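Local coordinates for chitin binding protein (Tectaria macrodonta, PDB 6IF7) that binds copper, probably binds chitin, and is possibly a lytic polysaccharide monooxygenase of family AA10, with insecticidal activity, at residues Leu86-Ser91 and Gly149-Lys155; Ser9-Arg13 and Phe39-Val45; Tyr97-Ala102 and Tyr162-Gln166; Leu33-Phe39 and Lys70-Leu76. The contacts are given in a common frame with arbitrary orientation. Numbering follows the deposited sequence.

Contact 1 (Leu86-Ser91 and Gly149-Lys155); sequences LPSGAS and GTTPSGK
Two irregular loops run antiparallel, with the CA atoms of G89 and S153 3.6 Å apart and those of S91 and T150 4.0 Å apart. At G149, one water receives a bond from N (3.0 Å) and lies 2.7 Å from S91 O. T150 OG1 touches S91 CB at 3.4 Å. T151 N donates to A90 O (2.8 Å). The CA-to-CB bond of T151 points toward the other loop, with chi1 p: T151 OG1 donates to P87 O (2.7 Å) and accepts from A90 N (3.0 Å). P152 O accepts from S88 OG (2.7 Å; S88 chi1 t) and, weakly, from G89 N (3.1 Å). Next to S153, G89 turns with phi 70° and psi 52°; a CB on G89 would clash with S153 CB. K155 N donates to S88 OG (3.0 Å), while K155 NZ leads away to a salt bridge with E114. This joins the loop between strands 84-86 and 95-99 to the loop between strands 144-147 and 159-167 of the LPMO beta-sandwich.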
# COMPACT_ATOMS: atom_id res chain seq x y z
N LEU A 86 7.25 -12.40 -3.96
CA LEU A 86 6.16 -12.40 -4.93
C LEU A 86 6.68 -12.91 -6.29
O LEU A 86 7.68 -12.42 -6.76
CB LEU A 86 5.66 -10.95 -5.05
CG LEU A 86 4.41 -10.63 -5.86
CD1 LEU A 86 3.32 -11.64 -5.62
CD2 LEU A 86 3.90 -9.25 -5.50
N PRO A 87 6.01 -13.89 -6.92
CA PRO A 87 6.46 -14.26 -8.29
C PRO A 87 6.08 -13.23 -9.36
O PRO A 87 4.95 -12.72 -9.36
CB PRO A 87 5.76 -15.60 -8.54
CG PRO A 87 4.60 -15.59 -7.63
CD PRO A 87 5.09 -14.90 -6.38
N SER A 88 7.06 -12.90 -10.20
CA SER A 88 6.90 -12.07 -11.38
C SER A 88 6.35 -12.95 -12.53
O SER A 88 6.85 -14.04 -12.72
CB SER A 88 8.26 -11.50 -11.77
OG SER A 88 8.17 -10.67 -12.90
N GLY A 89 5.33 -12.49 -13.26
CA GLY A 89 4.73 -13.26 -14.36
C GLY A 89 3.94 -14.49 -13.90
O GLY A 89 4.17 -15.59 -14.37
N ALA A 90 3.02 -14.29 -12.96
CA ALA A 90 2.17 -15.37 -12.45
C ALA A 90 0.80 -14.83 -12.14
O ALA A 90 0.65 -13.65 -11.82
CB ALA A 90 2.76 -16.00 -11.21
N SER A 91 -0.20 -15.71 -12.24
CA SER A 91 -1.60 -15.32 -12.06
C SER A 91 -2.26 -15.85 -10.78
O SER A 91 -3.42 -15.55 -10.52
CB SER A 91 -2.41 -15.78 -13.28
OG SER A 91 -2.30 -17.17 -13.37
N GLY A 149 -5.10 -11.43 -10.19
CA GLY A 149 -4.46 -10.77 -11.30
C GLY A 149 -3.15 -11.42 -11.62
O GLY A 149 -2.64 -12.24 -10.86
N THR A 150 -2.60 -11.04 -12.77
CA THR A 150 -1.30 -11.48 -13.21
C THR A 150 -0.29 -10.40 -12.82
O THR A 150 -0.47 -9.22 -13.13
CB THR A 150 -1.30 -11.77 -14.72
OG1 THR A 150 -2.20 -12.84 -15.00
CG2 THR A 150 0.11 -12.18 -15.22
N THR A 151 0.75 -10.82 -12.09
CA THR A 151 1.87 -9.95 -11.78
C THR A 151 2.66 -9.67 -13.05
O THR A 151 2.77 -10.56 -13.91
CB THR A 151 2.81 -10.59 -10.76
OG1 THR A 151 3.26 -11.87 -11.25
CG2 THR A 151 2.07 -10.76 -9.44
N PRO A 152 3.20 -8.45 -13.18
CA PRO A 152 4.02 -8.20 -14.38
C PRO A 152 5.30 -9.07 -14.40
O PRO A 152 5.83 -9.43 -13.33
CB PRO A 152 4.32 -6.69 -14.29
CG PRO A 152 3.39 -6.16 -13.24
CD PRO A 152 3.20 -7.28 -12.28
N SER A 153 5.76 -9.41 -15.60
CA SER A 153 6.61 -10.60 -15.78
C SER A 153 8.12 -10.43 -15.91
O SER A 153 8.84 -11.42 -15.78
CB SER A 153 6.10 -11.47 -16.94
OG SER A 153 6.01 -10.71 -18.11
N GLY A 154 8.64 -9.23 -16.12
CA GLY A 154 10.11 -9.15 -16.25
C GLY A 154 10.79 -8.55 -15.05
O GLY A 154 11.69 -7.75 -15.20
N LYS A 155 10.35 -8.91 -13.86
CA LYS A 155 10.75 -8.20 -12.65
C LYS A 155 11.48 -9.12 -11.70
O LYS A 155 11.21 -10.28 -11.65
CB LYS A 155 9.50 -7.68 -11.95
CG LYS A 155 8.64 -6.80 -12.84
CD LYS A 155 7.60 -6.03 -12.03
CE LYS A 155 8.21 -4.88 -11.22
NZ LYS A 155 8.78 -3.80 -12.07
O HOH W 1 -0.63 -13.52 -9.51
O HOH W 2 -3.88 -13.67 -8.63

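Contact 2 (Ser9-Arg13 and Phe39-Val45); sequences SRVYR and FYDWNEV
V11, W42 and Y12 bury the most surface here. V11 and Y12 lie in the first turn of helix 10-16. S9 is its N-cap: S9 OG, with chi1 p, accepts from Y12 N at 3.1 Å. After helix 36-40, D41 is the first residue to leave helical angles, and a type I beta turn runs from D41 to E44. The closest CA atoms are those of V11 and W42, 5.4 Å apart.

V11 points its CB at this turn with chi1 p. Its CG2 meets W42 CB at 3.7 Å and F39 CD1 at 4.0 Å. Its CG1 lies 4.2 Å from V45 CG2 and 3.3 Å from W42 O. F39 CD1, at the ring edge, is 3.8 Å from V11 O. W42 has chi1 p and chi2 -91°. Y12 has chi1 t. Their rings meet obliquely: the Y12 centroid is 4.3 Å from that of the W42 six-membered ring, with planes at 31°, and Y12 CD1 is 3.6 Å from W42 CD2. This helical region after strand 2-6 is consistent with the L2 region beside the copper site in AA10 enzymes. W42 also packs on I98 and T100, and E44 OE2 bonds to the copper ligand H1. No hydrogen bond crosses between the segments; mainly apolar and aromatic packing joins the capped start of helix 10-16 to the end of helix 36-40 and the turn after it.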
# COMPACT_ATOMS: atom_id res chain seq x y z
N SER A 9 0.57 -4.31 3.77
CA SER A 9 1.01 -2.92 3.72
C SER A 9 1.99 -2.59 4.85
O SER A 9 2.03 -3.28 5.87
CB SER A 9 -0.19 -2.00 3.86
OG SER A 9 -0.75 -2.13 5.16
N ARG A 10 2.78 -1.54 4.65
CA ARG A 10 3.70 -1.04 5.71
C ARG A 10 2.94 -0.72 6.99
O ARG A 10 3.37 -1.12 8.09
CB ARG A 10 4.40 0.24 5.26
CG ARG A 10 5.43 0.02 4.19
CD ARG A 10 6.06 1.32 3.75
NE ARG A 10 7.05 1.02 2.72
CZ ARG A 10 7.71 1.93 2.00
NH1 ARG A 10 7.52 3.24 2.20
NH2 ARG A 10 8.58 1.53 1.08
N VAL A 11 1.82 -0.02 6.84
CA VAL A 11 1.04 0.44 7.98
C VAL A 11 0.45 -0.70 8.78
O VAL A 11 0.58 -0.69 10.01
CB VAL A 11 0.00 1.54 7.59
CG1 VAL A 11 -1.22 0.98 6.85
CG2 VAL A 11 -0.37 2.38 8.82
N TYR A 12 -0.13 -1.70 8.12
CA TYR A 12 -0.73 -2.83 8.83
C TYR A 12 0.31 -3.74 9.43
O TYR A 12 0.12 -4.20 10.55
CB TYR A 12 -1.68 -3.60 7.92
CG TYR A 12 -2.44 -4.75 8.58
CD1 TYR A 12 -2.98 -4.62 9.87
CD2 TYR A 12 -2.65 -5.94 7.89
CE1 TYR A 12 -3.71 -5.65 10.45
CE2 TYR A 12 -3.37 -7.01 8.46
CZ TYR A 12 -3.89 -6.87 9.76
OH TYR A 12 -4.58 -7.92 10.33
N ARG A 13 1.42 -3.97 8.73
CA ARG A 13 2.56 -4.72 9.30
C ARG A 13 3.15 -4.07 10.57
O ARG A 13 3.41 -4.76 11.56
CB ARG A 13 3.67 -4.89 8.26
CG ARG A 13 4.91 -5.63 8.78
CD ARG A 13 6.00 -5.82 7.71
NE ARG A 13 5.83 -7.06 6.96
CZ ARG A 13 6.09 -8.29 7.41
NH1 ARG A 13 6.57 -8.48 8.63
NH2 ARG A 13 5.87 -9.34 6.63
N PHE A 39 -0.65 4.31 13.83
CA PHE A 39 -0.59 2.87 13.55
C PHE A 39 -1.74 2.06 14.12
O PHE A 39 -2.11 1.04 13.55
CB PHE A 39 0.76 2.29 13.94
CG PHE A 39 1.88 2.83 13.10
CD1 PHE A 39 2.19 2.24 11.88
CD2 PHE A 39 2.54 4.00 13.47
CE1 PHE A 39 3.18 2.78 11.07
CE2 PHE A 39 3.53 4.55 12.66
CZ PHE A 39 3.85 3.94 11.47
N TYR A 40 -2.33 2.52 15.22
CA TYR A 40 -3.61 1.98 15.63
C TYR A 40 -4.70 2.41 14.64
O TYR A 40 -5.70 1.72 14.54
CB TYR A 40 -3.97 2.40 17.05
CG TYR A 40 -3.03 1.84 18.09
CD1 TYR A 40 -2.92 0.47 18.28
CD2 TYR A 40 -2.24 2.68 18.87
CE1 TYR A 40 -2.07 -0.06 19.24
CE2 TYR A 40 -1.39 2.17 19.83
CZ TYR A 40 -1.31 0.80 20.01
OH TYR A 40 -0.44 0.28 20.92
N ASP A 41 -4.51 3.52 13.93
CA ASP A 41 -5.37 3.93 12.81
C ASP A 41 -4.82 3.48 11.45
O ASP A 41 -4.90 4.23 10.45
CB ASP A 41 -5.54 5.46 12.78
CG ASP A 41 -6.01 6.03 14.11
OD1 ASP A 41 -6.53 5.27 14.95
OD2 ASP A 41 -5.85 7.25 14.30
N TRP A 42 -4.31 2.24 11.38
CA TRP A 42 -3.71 1.69 10.14
C TRP A 42 -4.71 1.59 8.99
O TRP A 42 -4.33 1.58 7.80
CB TRP A 42 -3.06 0.31 10.39
CG TRP A 42 -4.03 -0.71 10.87
CD1 TRP A 42 -4.34 -1.00 12.16
CD2 TRP A 42 -4.88 -1.53 10.06
NE1 TRP A 42 -5.31 -1.98 12.22
CE2 TRP A 42 -5.66 -2.31 10.94
CE3 TRP A 42 -5.04 -1.70 8.69
CZ2 TRP A 42 -6.60 -3.24 10.48
CZ3 TRP A 42 -5.97 -2.64 8.23
CH2 TRP A 42 -6.73 -3.39 9.12
N ASN A 43 -5.99 1.53 9.35
CA ASN A 43 -7.06 1.35 8.37
C ASN A 43 -7.59 2.65 7.75
O ASN A 43 -8.56 2.62 6.99
CB ASN A 43 -8.22 0.55 9.01
CG ASN A 43 -8.86 1.27 10.19
OD1 ASN A 43 -8.35 2.28 10.67
ND2 ASN A 43 -9.97 0.74 10.67
N GLU A 44 -6.95 3.77 8.07
CA GLU A 44 -7.46 5.06 7.67
C GLU A 44 -6.35 5.94 7.07
O GLU A 44 -6.24 7.12 7.40
CB GLU A 44 -8.17 5.75 8.86
CG GLU A 44 -9.15 6.82 8.42
CD GLU A 44 -9.85 7.50 9.57
OE1 GLU A 44 -9.21 8.27 10.29
OE2 GLU A 44 -11.06 7.28 9.73
N VAL A 45 -5.56 5.37 6.17
CA VAL A 45 -4.70 6.17 5.29
C VAL A 45 -5.57 6.66 4.12
O VAL A 45 -5.50 6.17 2.99
CB VAL A 45 -3.44 5.40 4.83
CG1 VAL A 45 -2.53 6.32 4.04
CG2 VAL A 45 -2.71 4.81 6.05

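Contact 3 (Tyr97-Ala102 and Tyr162-Gln166); sequences YIATAA and YVIWQ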
# COMPACT_ATOMS: atom_id res chain seq x y z
N TYR A 97 -6.95 -7.76 0.60
CA TYR A 97 -7.09 -6.41 1.17
C TYR A 97 -8.04 -6.55 2.34
O TYR A 97 -9.24 -6.84 2.15
CB TYR A 97 -7.67 -5.41 0.15
CG TYR A 97 -7.62 -3.95 0.58
CD1 TYR A 97 -8.49 -3.43 1.54
CD2 TYR A 97 -6.70 -3.09 0.01
CE1 TYR A 97 -8.41 -2.11 1.92
CE2 TYR A 97 -6.62 -1.77 0.38
CZ TYR A 97 -7.47 -1.29 1.33
OH TYR A 97 -7.34 0.05 1.65
N ILE A 98 -7.51 -6.36 3.55
CA ILE A 98 -8.31 -6.51 4.77
C ILE A 98 -9.14 -5.24 4.97
O ILE A 98 -8.62 -4.10 4.93
CB ILE A 98 -7.48 -6.86 6.05
CG1 ILE A 98 -8.42 -7.01 7.28
CG2 ILE A 98 -6.41 -5.83 6.37
CD1 ILE A 98 -7.77 -7.68 8.48
N ALA A 99 -10.44 -5.45 5.14
CA ALA A 99 -11.39 -4.37 5.29
C ALA A 99 -12.04 -4.50 6.66
O ALA A 99 -12.77 -5.45 6.92
CB ALA A 99 -12.43 -4.41 4.18
N THR A 100 -11.73 -3.56 7.56
CA THR A 100 -12.44 -3.40 8.84
C THR A 100 -13.89 -2.93 8.59
O THR A 100 -14.78 -3.23 9.38
CB THR A 100 -11.72 -2.39 9.77
OG1 THR A 100 -11.66 -1.11 9.14
CG2 THR A 100 -10.30 -2.84 10.07
N ALA A 101 -14.11 -2.19 7.51
CA ALA A 101 -15.45 -1.83 7.03
C ALA A 101 -15.41 -1.87 5.50
O ALA A 101 -14.65 -1.12 4.88
CB ALA A 101 -15.83 -0.43 7.50
N ALA A 102 -16.20 -2.77 4.92
CA ALA A 102 -16.28 -2.91 3.46
C ALA A 102 -16.95 -1.67 2.87
O ALA A 102 -17.71 -1.00 3.56
CB ALA A 102 -17.06 -4.16 3.09
N TYR A 162 1.55 -0.37 -4.98
CA TYR A 162 0.71 0.72 -4.53
C TYR A 162 -0.73 0.40 -4.91
O TYR A 162 -1.04 0.15 -6.09
CB TYR A 162 1.14 2.02 -5.18
CG TYR A 162 0.65 3.29 -4.51
CD1 TYR A 162 0.96 3.57 -3.18
CD2 TYR A 162 -0.06 4.25 -5.23
CE1 TYR A 162 0.55 4.76 -2.57
CE2 TYR A 162 -0.46 5.44 -4.64
CZ TYR A 162 -0.17 5.70 -3.31
OH TYR A 162 -0.59 6.89 -2.75
N VAL A 163 -1.59 0.36 -3.90
CA VAL A 163 -3.00 0.07 -4.10
C VAL A 163 -3.81 1.29 -3.69
O VAL A 163 -3.66 1.82 -2.57
CB VAL A 163 -3.42 -1.21 -3.34
CG1 VAL A 163 -4.89 -1.56 -3.60
CG2 VAL A 163 -2.54 -2.35 -3.81
N ILE A 164 -4.63 1.75 -4.64
CA ILE A 164 -5.57 2.83 -4.42
C ILE A 164 -6.99 2.24 -4.40
O ILE A 164 -7.41 1.60 -5.37
CB ILE A 164 -5.47 3.88 -5.56
CG1 ILE A 164 -4.05 4.41 -5.67
CG2 ILE A 164 -6.44 5.02 -5.31
CD1 ILE A 164 -3.75 5.17 -6.95
N TRP A 165 -7.72 2.44 -3.31
CA TRP A 165 -9.12 1.98 -3.17
C TRP A 165 -10.03 3.20 -3.26
O TRP A 165 -10.16 3.95 -2.28
CB TRP A 165 -9.30 1.26 -1.82
CG TRP A 165 -10.66 0.64 -1.53
CD1 TRP A 165 -11.60 0.26 -2.44
CD2 TRP A 165 -11.17 0.26 -0.23
NE1 TRP A 165 -12.69 -0.30 -1.79
CE2 TRP A 165 -12.44 -0.31 -0.44
CE3 TRP A 165 -10.68 0.38 1.08
CZ2 TRP A 165 -13.23 -0.80 0.63
CZ3 TRP A 165 -11.47 -0.09 2.13
CH2 TRP A 165 -12.73 -0.67 1.90
N GLN A 166 -10.62 3.43 -4.43
CA GLN A 166 -11.54 4.56 -4.66
C GLN A 166 -13.00 4.10 -4.44
O GLN A 166 -13.47 3.17 -5.10
CB GLN A 166 -11.33 5.14 -6.07
CG GLN A 166 -12.23 6.32 -6.46
CD GLN A 166 -12.07 7.56 -5.57
OE1 GLN A 166 -11.10 8.30 -5.67
NE2 GLN A 166 -13.05 7.80 -4.71
O HOH W 3 -5.53 1.28 -0.57
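W165 reaches from strand 159-167 to the Y97 side chain, and its CE3 lies 3.5 Å from Y97 CE1 and 3.4 Å from Y97 OH. The two rings meet obliquely: the six-membered ring of W165 and the Y97 ring have centroids 5.0 Å apart and planes at 64°. The strand segments 97-99 and 162-166 do not pair. Their axes approach to 11.1 Å at an angle of 38°, and side chains fill the gap. This is face-to-face packing of the two sheets of a beta-sandwich. V163 CG1 adds a contact to Y97 CD2 at 4.3 Å, and A99 CB meets W165 CH2 at 4.4 Å. Beyond the strand, A101 O lies at the edge of the indole, 3.6 Å from W165 CH2. F107 stacks on W165, and the ring of H103, a copper ligand, also meets it. A101 bonds through its backbone to H1, the other copper ligand. The packing thus runs up to the metal site. One water accompanies it, 3.1 Å from Y97 OH and donating to V163 O at 2.8 Å. No direct hydrogen bond links the segments. The contact is mainly aromatic and apolar, and this one water joins Y97 OH to V163 O.

Contact 4 (Leu33-Phe39 and Lys70-Leu76); sequences LSGTQAF and KYRGLDL. Unlike the reference sequence in segment 70-76: Y71 (reference Phe).
Segment 33-39 ends helix 25-34 and enters helix 36-40. G35 stands at the break with phi 79° and psi 175°. Segment 70-76 is a 3-10 turn through L74, with L74 N on Y71 O (2.9 Å) and D75 N on R72 O (3.0 Å). The nearest CA atoms are those of S34 and G73, 5.1 Å apart.

S34 OG lies between the two segments. It donates to K70 O (2.8 Å) and accepts from G73 N (2.9 Å). G73 leaves room here: a CB would be tight against this hydroxyl. L33, with chi1 t and chi2 p, sets its CD2 3.7 Å from R72 CG and 4.2 Å from L76 CD2. The R72 guanidinium lays one face over L33 O and S34 CA, while R72 NH1 bonds to F69 O. A38 CB is 4.1 Å from Y71 CE1, and A38 O is 3.2 Å from the same atom at the ring edge. F39 CE1 meets L74 CD2 at 3.8 Å. D41 holds the polar ends of both K70, by a salt bridge, and Y71.

The 3-10 turn thus packs across the break between helices 25-34 and 36-40, while F39 and L74 both also touch V11 of helix 10-16.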
# COMPACT_ATOMS: atom_id res chain seq x y z
N LEU A 33 8.69 8.27 14.21
CA LEU A 33 8.31 9.49 13.50
C LEU A 33 6.82 9.87 13.62
O LEU A 33 6.49 11.00 13.99
CB LEU A 33 8.69 9.39 12.02
CG LEU A 33 8.76 10.73 11.28
CD1 LEU A 33 9.91 11.59 11.82
CD2 LEU A 33 8.92 10.49 9.78
N SER A 34 5.94 8.93 13.29
CA SER A 34 4.51 9.22 13.26
C SER A 34 3.84 9.14 14.65
O SER A 34 2.71 9.63 14.82
CB SER A 34 3.77 8.28 12.26
OG SER A 34 3.76 8.79 10.93
N GLY A 35 4.49 8.50 15.63
CA GLY A 35 3.86 8.20 16.92
C GLY A 35 2.96 6.98 16.79
O GLY A 35 2.76 6.45 15.70
N THR A 36 2.41 6.52 17.91
CA THR A 36 1.71 5.24 17.93
C THR A 36 0.30 5.31 17.36
O THR A 36 -0.16 4.35 16.73
CB THR A 36 1.64 4.65 19.35
OG1 THR A 36 1.11 5.64 20.23
CG2 THR A 36 2.99 4.21 19.84
N GLN A 37 -0.39 6.42 17.59
CA GLN A 37 -1.81 6.46 17.27
C GLN A 37 -2.05 6.26 15.79
O GLN A 37 -2.99 5.56 15.41
CB GLN A 37 -2.47 7.77 17.75
CG GLN A 37 -4.00 7.78 17.62
CD GLN A 37 -4.68 6.56 18.27
OE1 GLN A 37 -5.57 5.94 17.68
NE2 GLN A 37 -4.25 6.21 19.48
N ALA A 38 -1.20 6.84 14.95
CA ALA A 38 -1.27 6.65 13.49
C ALA A 38 -1.40 5.16 13.12
O ALA A 38 -2.19 4.80 12.23
CB ALA A 38 -0.05 7.25 12.82
N PHE A 39 -0.65 4.31 13.83
CA PHE A 39 -0.59 2.87 13.55
C PHE A 39 -1.74 2.06 14.12
O PHE A 39 -2.11 1.04 13.55
CB PHE A 39 0.76 2.29 13.94
CG PHE A 39 1.88 2.83 13.10
CD1 PHE A 39 2.19 2.24 11.88
CD2 PHE A 39 2.54 4.00 13.47
CE1 PHE A 39 3.18 2.78 11.07
CE2 PHE A 39 3.53 4.55 12.66
CZ PHE A 39 3.85 3.94 11.47
N LYS A 70 0.24 13.00 9.38
CA LYS A 70 -0.03 11.92 10.33
C LYS A 70 0.68 10.59 9.98
O LYS A 70 1.23 9.93 10.85
CB LYS A 70 -1.54 11.69 10.41
CG LYS A 70 -1.98 10.49 11.22
CD LYS A 70 -3.49 10.42 11.30
CE LYS A 70 -3.91 9.29 12.22
NZ LYS A 70 -5.39 9.07 12.21
N TYR A 71 0.68 10.22 8.71
CA TYR A 71 1.28 8.96 8.27
C TYR A 71 2.68 9.10 7.66
O TYR A 71 3.14 8.19 6.94
CB TYR A 71 0.32 8.25 7.30
CG TYR A 71 -0.97 7.85 7.96
CD1 TYR A 71 -1.02 6.75 8.83
CD2 TYR A 71 -2.15 8.56 7.74
CE1 TYR A 71 -2.22 6.38 9.45
CE2 TYR A 71 -3.34 8.21 8.35
CZ TYR A 71 -3.37 7.12 9.22
OH TYR A 71 -4.58 6.76 9.82
N ARG A 72 3.37 10.19 7.98
CA ARG A 72 4.72 10.49 7.44
C ARG A 72 5.81 9.41 7.67
O ARG A 72 6.72 9.24 6.85
CB ARG A 72 5.22 11.83 8.01
CG ARG A 72 5.48 11.82 9.52
CD ARG A 72 5.67 13.26 10.00
NE ARG A 72 5.76 13.48 11.44
CZ ARG A 72 4.75 13.44 12.32
NH1 ARG A 72 3.52 13.07 11.94
NH2 ARG A 72 4.98 13.74 13.60
N GLY A 73 5.72 8.69 8.78
CA GLY A 73 6.55 7.48 8.96
C GLY A 73 6.50 6.43 7.85
O GLY A 73 7.47 5.71 7.63
N LEU A 74 5.38 6.34 7.14
CA LEU A 74 5.25 5.42 6.01
C LEU A 74 6.03 5.86 4.77
O LEU A 74 6.19 5.07 3.83
CB LEU A 74 3.77 5.28 5.62
CG LEU A 74 2.80 4.82 6.71
CD1 LEU A 74 1.41 4.67 6.12
CD2 LEU A 74 3.23 3.50 7.32
N ASP A 75 6.47 7.13 4.73
CA ASP A 75 7.21 7.64 3.59
C ASP A 75 8.73 7.38 3.67
O ASP A 75 9.46 7.70 2.73
CB ASP A 75 6.92 9.13 3.41
CG ASP A 75 5.44 9.42 3.09
OD1 ASP A 75 4.80 8.64 2.31
OD2 ASP A 75 4.92 10.45 3.60
N LEU A 76 9.22 6.80 4.75
CA LEU A 76 10.63 6.59 4.90
C LEU A 76 11.12 5.71 3.75
O LEU A 76 10.49 4.70 3.40
CB LEU A 76 10.94 5.96 6.25
CG LEU A 76 10.69 6.81 7.51
CD1 LEU A 76 10.93 5.98 8.76
CD2 LEU A 76 11.57 8.05 7.53

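Contacts 2 and 4 adjoin, with centres about 9 Å apart and F39 in both. D41 O is 2.6 Å from Y71 OH, and R10 NH1 is 2.8 Å from L74 O, both probable hydrogen bonds. Contact 2 also meets contact 3: N43 ND2 lies 2.9 Å from T100 OG1, and W42 CH2 is 3.7 Å from I98 CG2. Contact 3 is nearest the copper, with the A101 side chain about 4 Å from the ion. The side chain of W42 (contact 2) is about 10 Å from the copper. The side chain of Y71 (contact 4) is about 11 Å from the copper. Contact 1 stands apart, its centre about 30 Å from that of contact 4, across the chain's centre.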